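Transcriptional regulator, LacI family (Arthrobacter sp., PDB 4RKQ) probably binds a sugar-like effector in the cleft of its periplasmic-binding-protein-like domain and so adjusts its hold on operator DNA. Local coordinates at residues 15-21 and 70-76; 32-37 and 246-250; 92-96 and 256-261. All coordinates share one frame; numbering follows the deposited sequence.

Contact 1 of 3, residues 15-21 and 70-76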
ATOM      1  N   ARG A  15     -10.422  26.543   5.143  1.00 27.04           N
ATOM      2  CA  ARG A  15     -10.860  25.226   4.703  1.00 25.49           C
ATOM      3  C   ARG A  15     -11.033  24.275   5.857  1.00 25.73           C
ATOM      4  O   ARG A  15     -10.302  24.353   6.836  1.00 23.85           O
ATOM      5  CB  ARG A  15      -9.851  24.616   3.730  1.00 24.34           C
ATOM      6  CG  ARG A  15      -9.585  25.456   2.484  1.00 35.06           C
ATOM      7  CD  ARG A  15     -10.892  25.837   1.777  1.00 41.56           C
ATOM      8  NE  ARG A  15     -10.679  26.733   0.628  1.00 31.21           N
ATOM      9  CZ  ARG A  15     -10.373  26.326  -0.593  1.00 35.78           C
ATOM     10  NH1 ARG A  15     -10.209  25.034  -0.856  1.00 32.78           N
ATOM     11  NH2 ARG A  15     -10.195  27.225  -1.559  1.00 34.31           N
ATOM     12  N   THR A  16     -12.002  23.389   5.703  1.00 23.23           N
ATOM     13  CA  THR A  16     -12.174  22.269   6.574  1.00 20.36           C
ATOM     14  C   THR A  16     -10.951  21.374   6.560  1.00 18.32           C
ATOM     15  O   THR A  16     -10.345  21.132   5.529  1.00 19.41           O
ATOM     16  CB  THR A  16     -13.396  21.460   6.151  1.00 20.36           C
ATOM     17  OG1 THR A  16     -14.533  22.250   6.391  1.00 23.94           O
ATOM     18  CG2 THR A  16     -13.515  20.135   6.934  1.00 19.91           C
ATOM     19  N   SER A  17     -10.586  20.902   7.739  1.00 15.24           N
ATOM     20  CA  SER A  17      -9.448  20.037   7.895  1.00 13.06           C
ATOM     21  C   SER A  17      -9.927  18.754   8.518  1.00 16.33           C
ATOM     22  O   SER A  17     -10.612  18.788   9.509  1.00 17.31           O
ATOM     23  CB  SER A  17      -8.429  20.717   8.820  1.00 21.02           C
ATOM     24  OG  SER A  17      -7.407  19.788   9.136  1.00 22.18           O
ATOM     25  N   VAL A  18      -9.553  17.631   7.931  1.00 11.70           N
ATOM     26  CA  VAL A  18      -9.990  16.323   8.346  1.00 13.09           C
ATOM     27  C   VAL A  18      -8.779  15.421   8.648  1.00 12.90           C
ATOM     28  O   VAL A  18      -7.783  15.392   7.918  1.00 14.76           O
ATOM     29  CB  VAL A  18     -10.849  15.622   7.284  1.00 16.92           C
ATOM     30  CG1 VAL A  18     -11.330  14.303   7.834  1.00 17.23           C
ATOM     31  CG2 VAL A  18     -12.067  16.462   6.998  1.00 26.69           C
ATOM     32  N   GLY A  19      -8.846  14.752   9.775  1.00 13.34           N
ATOM     33  CA  GLY A  19      -7.792  13.779  10.154  1.00 13.35           C
ATOM     34  C   GLY A  19      -8.225  12.368   9.825  1.00 12.04           C
ATOM     35  O   GLY A  19      -9.374  12.006  10.011  1.00 13.81           O
ATOM     36  N   LEU A  20      -7.298  11.567   9.300  1.00  8.97           N
ATOM     37  CA  LEU A  20      -7.546  10.195   8.992  1.00 11.07           C
ATOM     38  C   LEU A  20      -6.607   9.369   9.858  1.00 15.78           C
ATOM     39  O   LEU A  20      -5.382   9.504   9.779  1.00 16.99           O
ATOM     40  CB  LEU A  20      -7.211   9.982   7.513  1.00 14.14           C
ATOM     41  CG  LEU A  20      -7.669   8.921   6.568  1.00 39.05           C
ATOM     42  CD1 LEU A  20      -9.112   8.512   6.796  1.00 43.17           C
ATOM     43  CD2 LEU A  20      -7.449   9.545   5.173  1.00 24.98           C
ATOM     44  N   ALA A  21      -7.179   8.512  10.682  1.00 14.65           N
ATOM     45  CA  ALA A  21      -6.389   7.645  11.571  1.00 17.01           C
ATOM     46  C   ALA A  21      -6.393   6.176  11.024  1.00 12.60           C
ATOM     47  O   ALA A  21      -7.456   5.568  10.811  1.00 16.48           O
ATOM     48  CB  ALA A  21      -6.951   7.710  12.980  1.00 14.47           C
ATOM     49  N   GLN A  70      -5.669  20.016  15.242  1.00 13.43           N
ATOM     50  CA  GLN A  70      -5.433  20.504  13.898  1.00 13.95           C
ATOM     51  C   GLN A  70      -6.498  20.087  12.901  1.00 15.56           C
ATOM     52  O   GLN A  70      -6.339  20.298  11.716  1.00 17.32           O
ATOM     53  CB  GLN A  70      -4.018  20.174  13.424  1.00 24.21           C
ATOM     54  CG  GLN A  70      -3.681  18.742  13.304  1.00 30.61           C
ATOM     55  CD  GLN A  70      -2.260  18.543  12.769  1.00127.52           C
ATOM     56  OE1 GLN A  70      -1.951  18.815  11.606  1.00 36.33           O
ATOM     57  NE2 GLN A  70      -1.388  18.077  13.629  1.00 39.82           N
ATOM     58  N   VAL A  71      -7.596  19.512  13.376  1.00 12.16           N
ATOM     59  CA  VAL A  71      -8.661  19.080  12.496  1.00 14.51           C
ATOM     60  C   VAL A  71     -10.009  19.448  13.052  1.00 17.70           C
ATOM     61  O   VAL A  71     -10.139  19.766  14.214  1.00 15.82           O
ATOM     62  CB  VAL A  71      -8.669  17.539  12.236  1.00 16.34           C
ATOM     63  CG1 VAL A  71      -7.320  17.137  11.679  1.00 17.25           C
ATOM     64  CG2 VAL A  71      -9.044  16.752  13.493  1.00 17.75           C
ATOM     65  N   ASP A  72     -11.005  19.383  12.180  1.00 14.38           N
ATOM     66  CA  ASP A  72     -12.374  19.651  12.515  1.00 15.36           C
ATOM     67  C   ASP A  72     -13.158  18.372  12.696  1.00 13.98           C
ATOM     68  O   ASP A  72     -14.298  18.400  13.163  1.00 16.72           O
ATOM     69  CB  ASP A  72     -13.008  20.426  11.378  1.00 15.77           C
ATOM     70  CG  ASP A  72     -12.365  21.770  11.170  1.00 25.59           C
ATOM     71  OD1 ASP A  72     -12.016  22.441  12.169  1.00 24.17           O
ATOM     72  OD2 ASP A  72     -12.138  22.113   9.998  1.00 19.42           O
ATOM     73  N   ALA A  73     -12.563  17.252  12.311  1.00 14.28           N
ATOM     74  CA  ALA A  73     -13.262  15.956  12.310  1.00 13.09           C
ATOM     75  C   ALA A  73     -12.239  14.880  12.063  1.00 13.31           C
ATOM     76  O   ALA A  73     -11.165  15.170  11.498  1.00 10.13           O
ATOM     77  CB  ALA A  73     -14.308  15.900  11.198  1.00 12.74           C
ATOM     78  N   VAL A  74     -12.596  13.644  12.394  1.00 12.73           N
ATOM     79  CA  VAL A  74     -11.698  12.514  12.144  1.00 11.75           C
ATOM     80  C   VAL A  74     -12.472  11.388  11.527  1.00 12.20           C
ATOM     81  O   VAL A  74     -13.582  11.139  11.926  1.00 13.34           O
ATOM     82  CB  VAL A  74     -11.028  12.007  13.427  1.00 10.62           C
ATOM     83  CG1 VAL A  74     -10.226  10.726  13.180  1.00 16.49           C
ATOM     84  CG2 VAL A  74     -10.141  13.093  14.038  1.00 14.16           C
ATOM     85  N   ILE A  75     -11.848  10.734  10.551  1.00 10.30           N
ATOM     86  CA  ILE A  75     -12.352   9.489   9.954  1.00 14.14           C
ATOM     87  C   ILE A  75     -11.272   8.452  10.271  1.00 13.21           C
ATOM     88  O   ILE A  75     -10.076   8.688   9.997  1.00 14.22           O
ATOM     89  CB  ILE A  75     -12.468   9.648   8.435  1.00 13.03           C
ATOM     90  CG1 ILE A  75     -13.629  10.563   8.124  1.00 16.86           C
ATOM     91  CG2 ILE A  75     -12.695   8.266   7.776  1.00 14.14           C
ATOM     92  CD1 ILE A  75     -13.579  11.063   6.677  1.00 20.89           C
ATOM     93  N   GLY A  76     -11.640   7.333  10.881  1.00 14.36           N
ATOM     94  CA  GLY A  76     -10.618   6.373  11.262  1.00 28.62           C
ATOM     95  C   GLY A  76     -11.031   4.952  11.576  1.00 13.81           C
ATOM     96  O   GLY A  76     -12.199   4.670  11.855  1.00 15.49           O
TER
HETATM   97  O   HOH W   1     -14.879  22.816   9.210  1.00 39.83           O
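The carbonyl oxygen of Gln70 accepts a hydrogen bond from the hydroxyl of Ser17: OG lies 2.8 Å from Gln70 O, in the carbonyl plane and on a lone pair, and reaches it because it stands anti to the backbone N (chi1 171°). Val71 then lays CG1 3.4 Å from Gly19 N. A beta carbon at Gly19 would crowd that methyl, which suits glycine to the place. Asp72 grips Ser17 twice. Its N-H meets Ser17 O at 2.8 Å, and its OD2, approached from above the carboxylate plane, takes the N-H of Ser17 at 3.0 Å. A water held by Thr16 OG1 also donates, weakly, to the same OD2. With an alanine here, the Ser17 N-H would probably lose its acceptor and the water one anchor, leaving the start of the strand freer to shift.

Past Ala73 the pairing is parallel, firm from Val74 to Gly76, and part of the Rossmann-like sheet of the N-terminal subdomain. Ala73 O accepts from Gly19 N. Val74 turns to the face shared with Ala21, its CG1 3.5 Å from Gly19 O. Ile75 donates to Gly19 O and accepts from Ala21 N, while on the opposite face its CG2 touches Leu20 CD1 at 3.7 Å and its CD1 approaches Val18 CG1. Helix 29-43 and Leu257 cover this apolar patch. Gly76 lies where a side chain would press on the Ala21 methyl. Side-chain polar groups thus supplement the backbone bonds at the partly exposed entrance, whereas deeper in, backbone bonds and branched aliphatic groups join the strands without buried charge.

Contact 2 of 3, residues 32-37 and 246-250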
ATOM      1  N   ALA A  32      -5.073   2.042   0.499  1.00 17.19           N
ATOM      2  CA  ALA A  32      -6.137   2.148  -0.513  1.00 19.60           C
ATOM      3  C   ALA A  32      -7.334   2.912   0.020  1.00 14.68           C
ATOM      4  O   ALA A  32      -7.872   3.813  -0.634  1.00 15.47           O
ATOM      5  CB  ALA A  32      -6.546   0.787  -0.985  1.00 20.54           C
ATOM      6  N   PHE A  33      -7.725   2.596   1.242  1.00 15.18           N
ATOM      7  CA  PHE A  33      -8.772   3.325   1.936  1.00 15.31           C
ATOM      8  C   PHE A  33      -8.409   4.793   2.121  1.00 19.99           C
ATOM      9  O   PHE A  33      -9.180   5.688   1.795  1.00 15.31           O
ATOM     10  CB  PHE A  33      -9.041   2.687   3.301  1.00 13.43           C
ATOM     11  CG  PHE A  33      -9.917   3.509   4.180  1.00 18.25           C
ATOM     12  CD1 PHE A  33     -11.269   3.580   3.943  1.00 17.35           C
ATOM     13  CD2 PHE A  33      -9.390   4.194   5.242  1.00 14.61           C
ATOM     14  CE1 PHE A  33     -12.090   4.326   4.725  1.00 18.60           C
ATOM     15  CE2 PHE A  33     -10.209   4.948   6.032  1.00 15.87           C
ATOM     16  CZ  PHE A  33     -11.549   5.014   5.780  1.00 16.34           C
ATOM     17  N   ALA A  34      -7.231   5.054   2.664  1.00 13.06           N
ATOM     18  CA  ALA A  34      -6.789   6.413   2.862  1.00 11.68           C
ATOM     19  C   ALA A  34      -6.770   7.211   1.577  1.00 16.07           C
ATOM     20  O   ALA A  34      -7.250   8.339   1.580  1.00 12.73           O
ATOM     21  CB  ALA A  34      -5.419   6.472   3.540  1.00 14.01           C
ATOM     22  N   SER A  35      -6.228   6.645   0.508  1.00 13.81           N
ATOM     23  CA  SER A  35      -6.142   7.346  -0.762  1.00 12.48           C
ATOM     24  C   SER A  35      -7.564   7.736  -1.238  1.00 13.00           C
ATOM     25  O   SER A  35      -7.789   8.822  -1.756  1.00 16.98           O
ATOM     26  CB  SER A  35      -5.487   6.449  -1.819  1.00 18.80           C
ATOM     27  OG  SER A  35      -5.442   7.109  -3.069  1.00 19.48           O
ATOM     28  N   SER A  36      -8.521   6.825  -1.078  1.00 12.58           N
ATOM     29  CA  SER A  36      -9.877   7.083  -1.554  1.00 16.68           C
ATOM     30  C   SER A  36     -10.513   8.238  -0.766  1.00 19.13           C
ATOM     31  O   SER A  36     -11.180   9.121  -1.332  1.00 18.47           O
ATOM     32  CB  SER A  36     -10.704   5.794  -1.458  1.00 22.36           C
ATOM     33  OG  SER A  36     -12.055   6.119  -1.626  1.00 28.01           O
ATOM     34  N   VAL A  37     -10.300   8.256   0.545  1.00 16.26           N
ATOM     35  CA  VAL A  37     -10.787   9.347   1.388  1.00 13.22           C
ATOM     36  C   VAL A  37     -10.068  10.662   1.079  1.00 16.24           C
ATOM     37  O   VAL A  37     -10.719  11.723   0.978  1.00 13.37           O
ATOM     38  CB  VAL A  37     -10.694   9.048   2.917  1.00 13.02           C
ATOM     39  CG1 VAL A  37     -11.123  10.264   3.718  1.00 19.37           C
ATOM     40  CG2 VAL A  37     -11.565   7.855   3.289  1.00 17.95           C
ATOM     41  N   LEU A 246     -13.550   0.739  -3.081  1.00 23.83           N
ATOM     42  CA  LEU A 246     -13.031   1.681  -2.103  1.00 23.04           C
ATOM     43  C   LEU A 246     -13.537   3.080  -2.341  1.00 26.04           C
ATOM     44  O   LEU A 246     -13.568   3.852  -1.438  1.00 20.36           O
ATOM     45  CB  LEU A 246     -11.510   1.638  -2.102  1.00 27.15           C
ATOM     46  CG  LEU A 246     -11.163   0.384  -1.277  1.00 57.95           C
ATOM     47  CD1 LEU A 246      -9.807  -0.172  -1.631  1.00 49.29           C
ATOM     48  CD2 LEU A 246     -11.276   0.698   0.207  1.00 56.01           C
ATOM     49  N   ARG A 247     -13.990   3.396  -3.558  1.00 17.06           N
ATOM     50  CA  ARG A 247     -14.629   4.694  -3.798  1.00 21.05           C
ATOM     51  C   ARG A 247     -15.955   4.834  -3.036  1.00 18.77           C
ATOM     52  O   ARG A 247     -16.279   5.922  -2.558  1.00 24.67           O
ATOM     53  CB  ARG A 247     -14.872   4.925  -5.287  1.00 27.97           C
ATOM     54  CG  ARG A 247     -13.596   5.176  -6.062  1.00 46.93           C
ATOM     55  CD  ARG A 247     -13.914   5.691  -7.454  1.00104.77           C
ATOM     56  NE  ARG A 247     -13.303   4.823  -8.448  1.00125.79           N
ATOM     57  CZ  ARG A 247     -13.968   4.117  -9.356  1.00 95.69           C
ATOM     58  NH1 ARG A 247     -13.290   3.354 -10.193  1.00 85.27           N
ATOM     59  NH2 ARG A 247     -15.294   4.186  -9.451  1.00151.43           N
ATOM     60  N   GLU A 248     -16.729   3.753  -2.995  1.00 23.42           N
ATOM     61  CA  GLU A 248     -17.982   3.673  -2.213  1.00 24.56           C
ATOM     62  C   GLU A 248     -17.758   3.755  -0.705  1.00 19.52           C
ATOM     63  O   GLU A 248     -18.526   4.406   0.005  1.00 21.56           O
ATOM     64  CB  GLU A 248     -18.717   2.358  -2.509  1.00 33.37           C
ATOM     65  CG  GLU A 248     -19.876   2.504  -3.470  1.00114.06           C
ATOM     66  CD  GLU A 248     -19.875   1.434  -4.536  1.00186.78           C
ATOM     67  OE1 GLU A 248     -20.551   0.401  -4.356  1.00 66.68           O
ATOM     68  OE2 GLU A 248     -19.174   1.622  -5.552  1.00144.39           O
ATOM     69  N   VAL A 249     -16.744   3.060  -0.205  1.00 19.16           N
ATOM     70  CA  VAL A 249     -16.452   3.149   1.231  1.00 19.53           C
ATOM     71  C   VAL A 249     -16.041   4.571   1.589  1.00 14.40           C
ATOM     72  O   VAL A 249     -16.541   5.171   2.563  1.00 19.29           O
ATOM     73  CB  VAL A 249     -15.364   2.181   1.700  1.00 21.42           C
ATOM     74  CG1 VAL A 249     -15.137   2.389   3.185  1.00 24.30           C
ATOM     75  CG2 VAL A 249     -15.766   0.743   1.441  1.00 35.27           C
ATOM     76  N   GLY A 250     -15.119   5.102   0.796  1.00 21.10           N
ATOM     77  CA  GLY A 250     -14.724   6.509   0.867  1.00 23.76           C
ATOM     78  C   GLY A 250     -15.867   7.491   0.768  1.00 22.62           C
ATOM     79  O   GLY A 250     -15.968   8.435   1.582  1.00 16.75           O
TER
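Ser36 OG donates to Leu246 O over 2.7 Å and is the only hydrogen bond between residues 32-37 and 246-250, whose helices lie on the same face of the N-terminal sheet in this type I periplasmic-binding-protein fold. The hydroxyl is aimed at its acceptor by standing anti to the backbone N (chi1 167°). It comes from above the carbonyl plane, with a C=O...OG angle of 118°, which leaves the other side to the helical bond from Gly250 N. Serine suits the place: it is small enough for the interface and can bond to a helix carbonyl.

Apolar contacts flank the bond. Leu246 forks over the first helix, CD1 pressing tightly on the Ala32 methyl at 3.5 Å and CD2 resting against Phe33 CA at 4.0 Å. Val249 brings CG1 to the edge of the Phe33 ring, 3.9 Å from CE1, the two side chains crossing at about a right angle. Gly250 allows close approach, since a beta carbon there would collide with Ser36 OG.

The ring is in turn hemmed by further neighbours. Val37, one turn on, places CG2 3.7 Å above one face, offset toward the rim, and Tyr77 meets the ring edge-to-face. Leu20, Ile75 and Leu97 of the sheet also pack on it, so an aromatic group here packs between helices and strands. At the start of the second helix, Asp245 OD1 accepts from Arg247 N. The segment axes cross at -61°. Ser36 OG and Gly250 N reach Leu246 O from opposite faces of its carbonyl plane.

Contact 3 of 3, residues 92-96 and 256-261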
ATOM      1  N   ARG A  92     -16.535  17.849  17.724  1.00 16.40           N
ATOM      2  CA  ARG A  92     -15.863  17.597  16.451  1.00 11.58           C
ATOM      3  C   ARG A  92     -16.141  16.116  16.081  1.00 12.83           C
ATOM      4  O   ARG A  92     -15.868  15.211  16.844  1.00 14.88           O
ATOM      5  CB  ARG A  92     -14.346  17.885  16.549  1.00 15.76           C
ATOM      6  CG  ARG A  92     -13.991  19.298  16.995  1.00 19.54           C
ATOM      7  CD  ARG A  92     -12.527  19.471  17.354  1.00 15.70           C
ATOM      8  NE  ARG A  92     -12.261  18.857  18.650  1.00 12.88           N
ATOM      9  CZ  ARG A  92     -11.204  19.100  19.399  1.00 15.81           C
ATOM     10  NH1 ARG A  92     -10.246  19.927  18.971  1.00 15.75           N
ATOM     11  NH2 ARG A  92     -11.070  18.457  20.557  1.00 14.09           N
ATOM     12  N   PRO A  93     -16.776  15.881  14.939  1.00 15.43           N
ATOM     13  CA  PRO A  93     -17.313  14.545  14.659  1.00 13.33           C
ATOM     14  C   PRO A  93     -16.232  13.510  14.350  1.00 13.97           C
ATOM     15  O   PRO A  93     -15.251  13.811  13.643  1.00 14.68           O
ATOM     16  CB  PRO A  93     -18.227  14.766  13.426  1.00 17.74           C
ATOM     17  CG  PRO A  93     -17.887  16.104  12.886  1.00 20.93           C
ATOM     18  CD  PRO A  93     -17.223  16.905  13.965  1.00 19.32           C
ATOM     19  N   LEU A  94     -16.376  12.357  14.989  1.00 14.12           N
ATOM     20  CA  LEU A  94     -15.652  11.171  14.628  1.00 13.22           C
ATOM     21  C   LEU A  94     -16.542  10.253  13.801  1.00 11.66           C
ATOM     22  O   LEU A  94     -17.674   9.958  14.198  1.00 17.16           O
ATOM     23  CB  LEU A  94     -15.213  10.440  15.881  1.00 14.58           C
ATOM     24  CG  LEU A  94     -14.542   9.095  15.712  1.00 15.58           C
ATOM     25  CD1 LEU A  94     -13.209   9.230  14.977  1.00 15.97           C
ATOM     26  CD2 LEU A  94     -14.338   8.487  17.098  1.00 18.83           C
ATOM     27  N   ILE A  95     -15.996   9.817  12.655  1.00 13.59           N
ATOM     28  CA  ILE A  95     -16.553   8.724  11.901  1.00 14.05           C
ATOM     29  C   ILE A  95     -15.596   7.547  12.025  1.00 14.44           C
ATOM     30  O   ILE A  95     -14.491   7.590  11.494  1.00 16.99           O
ATOM     31  CB  ILE A  95     -16.715   9.101  10.419  1.00 12.43           C
ATOM     32  CG1 ILE A  95     -17.688  10.297  10.342  1.00 21.43           C
ATOM     33  CG2 ILE A  95     -17.260   7.910   9.639  1.00 21.79           C
ATOM     34  CD1 ILE A  95     -17.785  10.899   9.008  1.00 35.94           C
ATOM     35  N   VAL A  96     -16.034   6.499  12.689  1.00 11.98           N
ATOM     36  CA  VAL A  96     -15.284   5.212  12.753  1.00 14.93           C
ATOM     37  C   VAL A  96     -15.791   4.144  11.826  1.00 20.61           C
ATOM     38  O   VAL A  96     -16.973   4.079  11.515  1.00 17.52           O
ATOM     39  CB  VAL A  96     -15.290   4.617  14.189  1.00 18.11           C
ATOM     40  CG1 VAL A  96     -14.504   5.486  15.142  1.00 30.19           C
ATOM     41  CG2 VAL A  96     -16.712   4.426  14.709  1.00 22.78           C
ATOM     42  N   LEU A 256     -21.176  11.029   4.928  1.00 19.06           N
ATOM     43  CA  LEU A 256     -21.613  11.106   6.293  1.00 20.10           C
ATOM     44  C   LEU A 256     -21.027  12.348   6.992  1.00 14.38           C
ATOM     45  O   LEU A 256     -21.726  13.052   7.749  1.00 17.45           O
ATOM     46  CB  LEU A 256     -21.178   9.829   7.014  1.00 25.11           C
ATOM     47  CG  LEU A 256     -21.656   9.543   8.395  1.00 30.05           C
ATOM     48  CD1 LEU A 256     -23.139   9.832   8.540  1.00 26.60           C
ATOM     49  CD2 LEU A 256     -21.361   8.081   8.712  1.00 35.89           C
ATOM     50  N   LEU A 257     -19.737  12.611   6.790  1.00 17.76           N
ATOM     51  CA  LEU A 257     -19.110  13.748   7.472  1.00 18.05           C
ATOM     52  C   LEU A 257     -19.699  15.057   6.942  1.00 15.54           C
ATOM     53  O   LEU A 257     -19.924  15.977   7.687  1.00 18.77           O
ATOM     54  CB  LEU A 257     -17.616  13.749   7.239  1.00 16.85           C
ATOM     55  CG  LEU A 257     -16.841  14.867   7.911  1.00 18.47           C
ATOM     56  CD1 LEU A 257     -17.122  14.942   9.412  1.00 20.20           C
ATOM     57  CD2 LEU A 257     -15.360  14.622   7.617  1.00 21.78           C
ATOM     58  N   VAL A 258     -19.957  15.128   5.634  1.00 17.10           N
ATOM     59  CA  VAL A 258     -20.637  16.329   5.101  1.00 22.35           C
ATOM     60  C   VAL A 258     -21.958  16.585   5.852  1.00 19.64           C
ATOM     61  O   VAL A 258     -22.253  17.719   6.236  1.00 20.86           O
ATOM     62  CB  VAL A 258     -20.908  16.233   3.589  1.00 20.86           C
ATOM     63  CG1 VAL A 258     -21.797  17.395   3.118  1.00 27.03           C
ATOM     64  CG2 VAL A 258     -19.594  16.213   2.803  1.00 21.67           C
ATOM     65  N   GLY A 259     -22.738  15.532   6.070  1.00 19.38           N
ATOM     66  CA  GLY A 259     -24.040  15.646   6.690  1.00 22.90           C
ATOM     67  C   GLY A 259     -23.951  16.000   8.161  1.00 22.66           C
ATOM     68  O   GLY A 259     -24.784  16.756   8.722  1.00 24.38           O
ATOM     69  N   LEU A 260     -22.934  15.474   8.811  1.00 17.44           N
ATOM     70  CA  LEU A 260     -22.696  15.797  10.220  1.00 21.76           C
ATOM     71  C   LEU A 260     -22.229  17.234  10.366  1.00 25.75           C
ATOM     72  O   LEU A 260     -22.673  17.927  11.284  1.00 22.89           O
ATOM     73  CB  LEU A 260     -21.666  14.843  10.857  1.00 14.71           C
ATOM     74  CG  LEU A 260     -22.191  13.407  11.064  1.00 18.23           C
ATOM     75  CD1 LEU A 260     -21.058  12.423  11.265  1.00 16.64           C
ATOM     76  CD2 LEU A 260     -23.139  13.381  12.242  1.00 15.47           C
ATOM     77  N   LEU A 261     -21.315  17.680   9.500  1.00 20.91           N
ATOM     78  CA  LEU A 261     -20.819  19.070   9.588  1.00 24.64           C
ATOM     79  C   LEU A 261     -21.921  20.092   9.276  1.00 22.92           C
ATOM     80  O   LEU A 261     -21.912  21.185   9.809  1.00 29.93           O
ATOM     81  CB  LEU A 261     -19.620  19.337   8.651  1.00 23.07           C
ATOM     82  CG  LEU A 261     -18.321  18.621   9.050  1.00 17.15           C
ATOM     83  CD1 LEU A 261     -17.335  18.727   7.900  1.00 19.82           C
ATOM     84  CD2 LEU A 261     -17.731  19.111  10.367  1.00 26.12           C
TER
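Ile95 sets CD1 against Leu256 and Leu257, with Leu260 beside its CG1, packing helix 246-262 onto a parallel strand in the alpha/beta sandwich of the N-terminal subdomain. Helix and strand run almost antiparallel, at 154°. Pro93 and Ile95, two apart in the chain, both point toward the helix and share Leu257 and Leu260.

The fit depends on how Ile95 is extended. With CG1 anti to the carbonyl carbon (chi1 -61°) and CD1 continuing outward, the terminal methyl reaches Leu257 CB at 3.4 Å, a tight contact, and Leu256 CB at 4.1 Å. Leu260 meets Ile95 farther back, setting CD1 against CG1. A beta-branched residue suits a strand, and the longer branch of isoleucine reaches the helix.

Two residues earlier, Pro93 offers a compact ring to the same helix. Leu257 and Leu261 both cross it at about a right angle, and Leu257 CD1 comes within 3.7 Å of Pro93 CG. Leu257 therefore serves both partners, its CB and, more loosely, CD1 against Ile95, and CD1 against the proline; it also packs on Ala73 of the neighbouring strand. Leu94, between them, faces the other way, toward Ala85 and Leu89 of helix 82-89, so the sheet is covered by helices on both sides. At the more exposed end, Leu261 CD2 lies 3.9 Å from Pro93 CG.

In the fold
From the N terminus, strand 17-22 leads into helix 29-43, and contact 1 then closes a loop of about fifty residues when strand 73-76 pairs beside the first strand. Contact 2 opens inside that loop, at 32-37, but closes only at 246-250, so it crosses contact 1. Contact 3 opens after contact 1 has closed and ends at 256-261, crossing contact 2 in turn. Helix 246-262 thus returns from late in the chain to pack on the N-terminal subdomain, against a helix in contact 2 and a strand in contact 3. Contacts 1 and 3 meet through neighbouring strands 73-76 and 94-97; contacts 1 and 2 meet where Leu20 and Ile75 pack on helix 29-43.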